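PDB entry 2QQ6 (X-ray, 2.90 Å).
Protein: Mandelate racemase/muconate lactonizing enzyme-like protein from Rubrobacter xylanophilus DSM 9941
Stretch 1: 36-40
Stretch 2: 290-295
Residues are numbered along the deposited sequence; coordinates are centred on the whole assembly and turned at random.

Stretch 1, residues 36-40: GECYP
Stretch 2, residues 290-295: PDVAKC

Contact between residues 36-40 and 290-295 of one chain, burying 242 Å² in total and centred on Tyr39; Tyr39 CA lies 4.9 Å from Ala293 CA. Stretch 1 leaves a strand at Glu37 (phi/psi -126/131) and stays extended through Cys38 (-84/161) and Tyr39 (-77/151), and Pro40 follows at -72/83. CA-to-CB points away from stretch 2 at Cys38 and Pro40 but toward it at Tyr39, which is t at chi1 (163°) with chi2 at 89°. Stretch 2 opens with Pro290 (-79/178), out of reach of stretch 1. Asp291 (-122/106) is the N-cap of a weakly bonded helix: with chi1 t and chi2 -58°, its OD1 accepts the capping bond from Ala293 N at 3.2 Å, while its OD2 approaches Tyr39 CD1 to 3.8 Å, oblique to the ring. The backbone closes over the same residue, Asp291 O accepting from Lys294 N at 2.6 Å and from Cys295 N at 2.7 Å. Val292 (-43/-38, chi1 t) makes no contact with stretch 1. Ala293 (-89/7) meets it through backbone and side chain alike: Ala293 O accepts a weak hydrogen bond from Tyr39 N at 3.0 Å, bent to 130° at the hydrogen. Ala293 CB lies 3.4 Å from Glu37 O and 4.1 Å from Tyr39 CB. Lys294 (-127/-43) has all four chi angles t, so its chain runs fully extended along Tyr39. Lys294 CB packs 3.7 Å from Tyr39 CB, and Lys294 CD sits 3.7 Å from the centroid of the Tyr39 ring, only 6° off the normal, a CH-pi contact over one face. This course carries the ammonium past the ring to a bridging water, which donates to Tyr39 OH and accepts from Lys294 NZ, each at 3.0 Å. Cys295 (-67/-40, chi1 p) ends the stretch without touching stretch 1.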

# COMPACT_ATOMS: atom_id res chain seq x y z
N GLY B 36 7.83 18.38 8.09
CA GLY B 36 7.90 16.93 8.13
C GLY B 36 8.60 16.33 6.91
O GLY B 36 8.64 16.96 5.85
N GLU B 37 9.15 15.13 7.07
CA GLU B 37 9.85 14.45 5.97
C GLU B 37 9.29 13.05 5.70
O GLU B 37 9.13 12.25 6.62
CB GLU B 37 11.34 14.34 6.29
CG GLU B 37 12.17 13.85 5.13
CD GLU B 37 13.57 13.47 5.56
OE1 GLU B 37 13.98 13.89 6.66
OE2 GLU B 37 14.26 12.74 4.80
N CYS B 38 9.02 12.76 4.43
CA CYS B 38 8.50 11.45 4.04
C CYS B 38 9.66 10.47 3.87
O CYS B 38 10.81 10.87 3.71
CB CYS B 38 7.73 11.53 2.72
SG CYS B 38 6.11 12.35 2.75
N TYR B 39 9.33 9.18 3.92
CA TYR B 39 10.31 8.13 3.73
C TYR B 39 10.57 8.06 2.22
O TYR B 39 9.71 8.40 1.41
CB TYR B 39 9.73 6.80 4.22
CG TYR B 39 10.46 5.56 3.74
CD1 TYR B 39 11.53 5.03 4.46
CD2 TYR B 39 10.09 4.93 2.55
CE1 TYR B 39 12.20 3.90 4.01
CE2 TYR B 39 10.76 3.81 2.08
CZ TYR B 39 11.82 3.30 2.82
OH TYR B 39 12.50 2.20 2.36
N PRO B 40 11.78 7.65 1.83
CA PRO B 40 12.09 7.57 0.40
C PRO B 40 11.38 6.41 -0.28
O PRO B 40 11.93 5.33 -0.47
CB PRO B 40 13.61 7.41 0.39
CG PRO B 40 13.88 6.70 1.71
CD PRO B 40 12.99 7.45 2.65
N PRO B 290 9.24 -0.38 13.10
CA PRO B 290 8.54 0.26 11.99
C PRO B 290 9.31 1.53 11.65
O PRO B 290 10.31 1.85 12.30
CB PRO B 290 7.16 0.54 12.58
CG PRO B 290 7.46 0.84 14.00
CD PRO B 290 8.50 -0.21 14.36
N ASP B 291 8.86 2.26 10.63
CA ASP B 291 9.54 3.48 10.23
C ASP B 291 8.54 4.64 10.29
O ASP B 291 7.66 4.76 9.43
CB ASP B 291 10.09 3.31 8.80
CG ASP B 291 11.07 4.40 8.41
OD1 ASP B 291 10.69 5.59 8.43
OD2 ASP B 291 12.23 4.07 8.05
N VAL B 292 8.69 5.49 11.30
CA VAL B 292 7.80 6.63 11.50
C VAL B 292 7.44 7.42 10.25
O VAL B 292 6.29 7.87 10.11
CB VAL B 292 8.40 7.61 12.52
CG1 VAL B 292 7.47 8.79 12.73
CG2 VAL B 292 8.66 6.89 13.83
N ALA B 293 8.39 7.59 9.34
CA ALA B 293 8.13 8.33 8.12
C ALA B 293 7.59 7.45 7.01
O ALA B 293 7.44 7.89 5.87
CB ALA B 293 9.39 9.04 7.65
N LYS B 294 7.30 6.20 7.34
CA LYS B 294 6.80 5.27 6.35
C LYS B 294 5.50 4.60 6.79
O LYS B 294 4.55 4.48 6.00
CB LYS B 294 7.86 4.21 6.06
CG LYS B 294 7.57 3.29 4.88
CD LYS B 294 8.64 2.19 4.77
CE LYS B 294 8.31 1.19 3.67
NZ LYS B 294 9.32 0.10 3.61
N CYS B 295 5.45 4.18 8.06
CA CYS B 295 4.30 3.47 8.63
C CYS B 295 3.00 4.24 8.80
O CYS B 295 1.93 3.68 8.57
CB CYS B 295 4.68 2.88 9.98
SG CYS B 295 4.81 4.12 11.27
O HOH W 1 12.21 -0.11 4.21